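Local coordinates for SusD superfamily protein (Parabacteroides distasonis, PDB 3OTN), which is a putative outer-membrane protein of the SusD family that probably binds carbohydrate or other nutrients at the cell surface, at residues N30-K35 with C42-L47; Q84-G89 with F127-I132. All coordinates share one frame; numbering follows the deposited sequence.

Contact 1: residues N30-K35 with C42-L47; sequences NTVFNK and CNTILL
Thr-44 reaches toward Val-32 and Lys-35, and its side chain carries much of this buried contact. Its CB lies 3.1 Å from Val-32 O. One step out, Thr-44 OG1 gives its proton to the same Val-32 O at 2.7 Å, coming from above the carbonyl plane. Thr-44 OG1 also accepts from Lys-35 N at 3.2 Å, so one hydroxyl joins backbone groups three residues apart. The other branch, Thr-44 CG2, rests against CG of Lys-35 at 4.0 Å. OG1 stands between the backbone N and the carbonyl carbon (chi1 48°), and this turns it to the opposite segment. The backbone takes part too: Thr-44 N donates to Lys-35 O.

This last bond lies next to the small antiparallel hairpin of strands 36-37 and 42-43 and carries its pairing one step further. Asn-43 forms an Asx turn: its OD1 takes Ile-45 N on a lone pair, nearly straight at 176°. The other end of the amide, Asn-43 ND2, donates to Asn-34 OD1 at 2.9 Å. The two amide planes stand almost at right angles, 89° apart. Asn-34 ND2 is held by Ser-264 OG. Ile-45 CG2 lies alongside the Asn-34 side chain and comes within 3.4 Å of Phe-33 O.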
loop_
_atom_site.group_PDB
_atom_site.type_symbol
_atom_site.label_atom_id
_atom_site.label_comp_id
_atom_site.label_asym_id
_atom_site.label_seq_id
_atom_site.Cartn_x
_atom_site.Cartn_y
_atom_site.Cartn_z
ATOM N N ASN A 30 -6.797 -8.914 -6.348
ATOM C CA ASN A 30 -6.656 -7.748 -5.461
ATOM C C ASN A 30 -6.760 -8.067 -3.944
ATOM O O ASN A 30 -6.420 -7.222 -3.100
ATOM C CB ASN A 30 -7.691 -6.652 -5.803
ATOM C CG ASN A 30 -7.381 -5.891 -7.093
ATOM O OD1 ASN A 30 -6.662 -6.373 -8.010
ATOM N ND2 ASN A 30 -7.980 -4.720 -7.210
ATOM N N THR A 31 -7.271 -9.248 -3.614
ATOM C CA THR A 31 -7.235 -9.779 -2.273
ATOM C C THR A 31 -5.825 -9.758 -1.710
ATOM O O THR A 31 -5.651 -9.514 -0.525
ATOM C CB THR A 31 -7.765 -11.209 -2.212
ATOM O OG1 THR A 31 -7.002 -12.008 -3.132
ATOM C CG2 THR A 31 -9.257 -11.257 -2.553
ATOM N N VAL A 32 -4.811 -9.911 -2.553
ATOM C CA VAL A 32 -3.413 -9.947 -2.051
ATOM C C VAL A 32 -2.979 -8.675 -1.308
ATOM O O VAL A 32 -2.107 -8.730 -0.427
ATOM C CB VAL A 32 -2.388 -10.264 -3.189
ATOM C CG1 VAL A 32 -2.175 -9.037 -4.095
ATOM C CG2 VAL A 32 -1.077 -10.743 -2.607
ATOM N N PHE A 33 -3.591 -7.533 -1.636
ATOM C CA PHE A 33 -3.194 -6.246 -1.043
ATOM C C PHE A 33 -3.672 -6.123 0.411
ATOM O O PHE A 33 -3.200 -5.237 1.139
ATOM C CB PHE A 33 -3.658 -5.045 -1.896
ATOM C CG PHE A 33 -3.221 -5.131 -3.342
ATOM C CD1 PHE A 33 -1.879 -5.314 -3.658
ATOM C CD2 PHE A 33 -4.138 -5.039 -4.375
ATOM C CE1 PHE A 33 -1.461 -5.453 -4.990
ATOM C CE2 PHE A 33 -3.733 -5.177 -5.708
ATOM C CZ PHE A 33 -2.394 -5.408 -6.003
ATOM N N ASN A 34 -4.629 -6.974 0.805
ATOM C CA ASN A 34 -5.047 -7.080 2.220
ATOM C C ASN A 34 -5.858 -8.334 2.357
ATOM O O ASN A 34 -7.035 -8.385 1.981
ATOM C CB ASN A 34 -5.856 -5.842 2.648
ATOM C CG ASN A 34 -6.215 -5.843 4.115
ATOM O OD1 ASN A 34 -6.495 -6.874 4.696
ATOM N ND2 ASN A 34 -6.237 -4.643 4.718
ATOM N N LYS A 35 -5.211 -9.387 2.828
ATOM C CA LYS A 35 -5.919 -10.594 3.130
ATOM C C LYS A 35 -5.246 -11.328 4.272
ATOM O O LYS A 35 -4.019 -11.227 4.473
ATOM C CB LYS A 35 -6.011 -11.511 1.905
ATOM C CG LYS A 35 -4.695 -12.141 1.445
ATOM C CD LYS A 35 -4.935 -13.214 0.373
ATOM C CE LYS A 35 -3.974 -14.376 0.505
ATOM N NZ LYS A 35 -4.117 -15.390 -0.600
ATOM N N CYS A 42 -2.211 -13.033 10.972
ATOM C CA CYS A 42 -1.247 -12.851 9.859
ATOM C C CYS A 42 -2.009 -12.331 8.636
ATOM O O CYS A 42 -3.085 -12.811 8.300
ATOM C CB CYS A 42 -0.554 -14.181 9.511
ATOM S SG CYS A 42 0.541 -14.759 10.839
ATOM N N ASN A 43 -1.432 -11.364 7.966
ATOM C CA ASN A 43 -2.079 -10.691 6.835
ATOM C C ASN A 43 -0.974 -10.187 5.970
ATOM O O ASN A 43 0.067 -9.793 6.502
ATOM C CB ASN A 43 -2.959 -9.551 7.359
ATOM C CG ASN A 43 -3.748 -8.821 6.243
ATOM O OD1 ASN A 43 -3.167 -8.210 5.359
ATOM N ND2 ASN A 43 -5.089 -8.897 6.297
ATOM N N THR A 44 -1.220 -10.164 4.652
ATOM C CA THR A 44 -0.252 -9.715 3.666
ATOM C C THR A 44 0.283 -8.299 3.941
ATOM O O THR A 44 1.453 -8.001 3.606
ATOM C CB THR A 44 -0.807 -9.790 2.224
ATOM O OG1 THR A 44 -2.116 -9.187 2.201
ATOM C CG2 THR A 44 -0.861 -11.230 1.726
ATOM N N ILE A 45 -0.539 -7.436 4.542
ATOM C CA ILE A 45 -0.100 -6.067 4.843
ATOM C C ILE A 45 1.077 -5.985 5.795
ATOM O O ILE A 45 1.813 -4.993 5.783
ATOM C CB ILE A 45 -1.215 -5.135 5.386
ATOM C CG1 ILE A 45 -1.671 -5.515 6.807
ATOM C CG2 ILE A 45 -2.383 -5.037 4.384
ATOM C CD1 ILE A 45 -2.708 -4.505 7.374
ATOM N N LEU A 46 1.278 -7.032 6.596
ATOM C CA LEU A 46 2.350 -7.028 7.570
ATOM C C LEU A 46 3.734 -7.058 6.950
ATOM O O LEU A 46 4.663 -6.517 7.568
ATOM C CB LEU A 46 2.202 -8.173 8.585
ATOM C CG LEU A 46 0.956 -8.243 9.448
ATOM C CD1 LEU A 46 0.929 -9.526 10.234
ATOM C CD2 LEU A 46 0.796 -7.018 10.395
ATOM N N LEU A 47 3.881 -7.669 5.767
ATOM C CA LEU A 47 5.186 -7.762 5.088
ATOM C C LEU A 47 5.802 -6.392 4.882
ATOM O O LEU A 47 7.020 -6.218 5.039
ATOM C CB LEU A 47 5.074 -8.455 3.706
ATOM C CG LEU A 47 6.404 -8.703 2.941
ATOM C CD1 LEU A 47 7.354 -9.645 3.707
ATOM C CD2 LEU A 47 6.165 -9.260 1.522
#

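Contact 2: residues Q84-G89 with F127-I132; sequences QDCYAG and FYLVRI
Two consecutive long helices, 79-100 and 108-133, pack here as a roughly antiparallel pair in the helical part of the SusD fold, which is related to TPR helical repeats. Leu-129 faces Cys-86 and Tyr-87 across the interface. The short segments of the two axes run at 147° to each other and approach to 10.3 Å. Leu-129 divides its contacts between two neighbours. Its CG sits 3.6 Å from Cys-86 CB, and CD2 touches the same CB. CD1 goes chiefly to Tyr-87. This methyl, Leu-129 CD1, lies over one face of the Tyr-87 ring, 3.8 Å from the ring centroid and 24° off the normal, a CH-pi contact. It is shifted toward the rim, and Tyr-87 CE2 is the ring atom nearest Leu-129 CD1, at 3.5 Å. CG of Leu-129 stands anti to its carbonyl carbon (chi1 -74°), which brings it up to Cys-86 CB. Cys-86 SG comes only to 4.5 Å from Tyr-128 CB, a looser touch.

The phenol end of Tyr-87 passes beyond the leucine, and its OH bonds to Pro-137 O in the loop that follows helix 108-133. With an alanine at Tyr-87, a gap would probably open beside Leu-129 CD1, and Pro-137 O would be likely to lose this hydroxyl partner. No hydrogen bond joins the two segments. The helices therefore meet here through apolar groups alone, and the fit depends on shape and on the ring face rather than on charge.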
loop_
_atom_site.group_PDB
_atom_site.type_symbol
_atom_site.label_atom_id
_atom_site.label_comp_id
_atom_site.label_asym_id
_atom_site.label_seq_id
_atom_site.Cartn_x
_atom_site.Cartn_y
_atom_site.Cartn_z
ATOM N N GLN A 84 2.545 -15.825 -5.145
ATOM C CA GLN A 84 1.543 -16.676 -5.791
ATOM C C GLN A 84 0.321 -15.879 -6.247
ATOM O O GLN A 84 -0.156 -16.083 -7.372
ATOM C CB GLN A 84 1.114 -17.806 -4.864
ATOM C CG GLN A 84 2.208 -18.782 -4.552
ATOM C CD GLN A 84 1.803 -19.862 -3.543
ATOM O OE1 GLN A 84 0.657 -19.923 -3.085
ATOM N NE2 GLN A 84 2.754 -20.731 -3.212
ATOM N N ASP A 85 -0.158 -14.950 -5.419
ATOM C CA ASP A 85 -1.393 -14.230 -5.782
ATOM C C ASP A 85 -1.153 -13.165 -6.814
ATOM O O ASP A 85 -2.006 -12.984 -7.648
ATOM C CB ASP A 85 -2.058 -13.546 -4.594
ATOM C CG ASP A 85 -2.702 -14.530 -3.627
ATOM O OD1 ASP A 85 -2.748 -15.765 -3.881
ATOM O OD2 ASP A 85 -3.125 -14.038 -2.574
ATOM N N CYS A 86 -0.023 -12.441 -6.739
ATOM C CA CYS A 86 0.339 -11.519 -7.814
ATOM C C CYS A 86 0.457 -12.262 -9.136
ATOM O O CYS A 86 -0.104 -11.825 -10.153
ATOM C CB CYS A 86 1.620 -10.717 -7.508
ATOM S SG CYS A 86 1.316 -9.394 -6.272
ATOM N N TYR A 87 1.154 -13.396 -9.138
ATOM C CA TYR A 87 1.279 -14.160 -10.381
ATOM C C TYR A 87 -0.050 -14.766 -10.842
ATOM O O TYR A 87 -0.307 -14.782 -12.054
ATOM C CB TYR A 87 2.437 -15.185 -10.361
ATOM C CG TYR A 87 3.712 -14.511 -10.832
ATOM C CD1 TYR A 87 3.856 -14.090 -12.139
ATOM C CD2 TYR A 87 4.721 -14.205 -9.935
ATOM C CE1 TYR A 87 5.004 -13.418 -12.553
ATOM C CE2 TYR A 87 5.865 -13.571 -10.338
ATOM C CZ TYR A 87 5.999 -13.158 -11.640
ATOM O OH TYR A 87 7.154 -12.476 -11.992
ATOM N N ALA A 88 -0.905 -15.198 -9.912
ATOM C CA ALA A 88 -2.272 -15.645 -10.307
ATOM C C ALA A 88 -3.036 -14.494 -10.953
ATOM O O ALA A 88 -3.698 -14.675 -11.952
ATOM C CB ALA A 88 -3.057 -16.219 -9.089
ATOM N N GLY A 89 -2.943 -13.301 -10.362
ATOM C CA GLY A 89 -3.551 -12.103 -10.934
ATOM C C GLY A 89 -3.059 -11.785 -12.341
ATOM O O GLY A 89 -3.859 -11.451 -13.220
ATOM N N PHE A 127 4.223 -4.093 -10.456
ATOM C CA PHE A 127 4.851 -3.015 -9.682
ATOM C C PHE A 127 5.045 -3.435 -8.237
ATOM O O PHE A 127 6.057 -3.085 -7.655
ATOM C CB PHE A 127 4.009 -1.722 -9.797
ATOM C CG PHE A 127 4.640 -0.495 -9.199
ATOM C CD1 PHE A 127 5.953 -0.147 -9.479
ATOM C CD2 PHE A 127 3.884 0.360 -8.419
ATOM C CE1 PHE A 127 6.500 1.029 -8.955
ATOM C CE2 PHE A 127 4.408 1.537 -7.902
ATOM C CZ PHE A 127 5.725 1.861 -8.145
ATOM N N TYR A 128 4.090 -4.172 -7.651
ATOM C CA TYR A 128 4.290 -4.725 -6.303
ATOM C C TYR A 128 5.404 -5.793 -6.343
ATOM O O TYR A 128 6.355 -5.724 -5.561
ATOM C CB TYR A 128 3.012 -5.296 -5.701
ATOM C CG TYR A 128 2.167 -4.238 -5.093
ATOM C CD1 TYR A 128 1.440 -3.352 -5.896
ATOM C CD2 TYR A 128 2.178 -4.018 -3.713
ATOM C CE1 TYR A 128 0.672 -2.315 -5.326
ATOM C CE2 TYR A 128 1.416 -3.011 -3.142
ATOM C CZ TYR A 128 0.666 -2.165 -3.933
ATOM O OH TYR A 128 -0.090 -1.184 -3.333
ATOM N N LEU A 129 5.318 -6.720 -7.303
ATOM C CA LEU A 129 6.343 -7.772 -7.422
ATOM C C LEU A 129 7.776 -7.238 -7.532
ATOM O O LEU A 129 8.691 -7.703 -6.800
ATOM C CB LEU A 129 6.055 -8.699 -8.588
ATOM C CG LEU A 129 4.917 -9.681 -8.409
ATOM C CD1 LEU A 129 4.670 -10.309 -9.801
ATOM C CD2 LEU A 129 5.294 -10.773 -7.387
ATOM N N VAL A 130 7.998 -6.258 -8.392
ATOM C CA VAL A 130 9.375 -5.768 -8.597
ATOM C C VAL A 130 9.905 -5.025 -7.394
ATOM O O VAL A 130 11.100 -5.116 -7.108
ATOM C CB VAL A 130 9.597 -4.889 -9.901
ATOM C CG1 VAL A 130 9.395 -5.728 -11.178
ATOM C CG2 VAL A 130 8.730 -3.646 -9.896
ATOM N N ARG A 131 9.037 -4.307 -6.678
ATOM C CA ARG A 131 9.458 -3.544 -5.484
ATOM C C ARG A 131 9.786 -4.444 -4.294
ATOM O O ARG A 131 10.708 -4.148 -3.552
ATOM C CB ARG A 131 8.394 -2.525 -5.083
ATOM C CG ARG A 131 8.356 -1.331 -6.047
ATOM C CD ARG A 131 7.387 -0.275 -5.603
ATOM N NE ARG A 131 6.018 -0.770 -5.625
ATOM C CZ ARG A 131 4.985 -0.123 -5.109
ATOM N NH1 ARG A 131 5.142 1.066 -4.530
ATOM N NH2 ARG A 131 3.783 -0.673 -5.188
ATOM N N ILE A 132 9.040 -5.536 -4.168
ATOM C CA ILE A 132 9.177 -6.499 -3.076
ATOM C C ILE A 132 10.346 -7.440 -3.309
ATOM O O ILE A 132 11.151 -7.636 -2.399
ATOM C CB ILE A 132 7.841 -7.317 -2.867
ATOM C CG1 ILE A 132 6.741 -6.374 -2.387
ATOM C CG2 ILE A 132 8.019 -8.479 -1.834
ATOM C CD1 ILE A 132 5.301 -6.978 -2.378
#

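Both segments of contact 1 precede those of contact 2, and all four belong to the N-terminal region of this SusD-family protein. Their centres are about 12 Å apart. Contact 1 joins the chain leading into the short hairpin 36-37/42-43 to the strand and turn on its far side. Contact 2 pairs helix 79-100 with helix 108-133. The two touch directly. Lys-35 NZ makes a salt bridge to Asp-85 OD2, and Val-32 packs on the CB of the same aspartate. Phe-33 meets the Tyr-128 ring, and Leu-47 lies on Ile-132. This irregular region thus packs against both helices of the pair, joining it to the helical part of the fold.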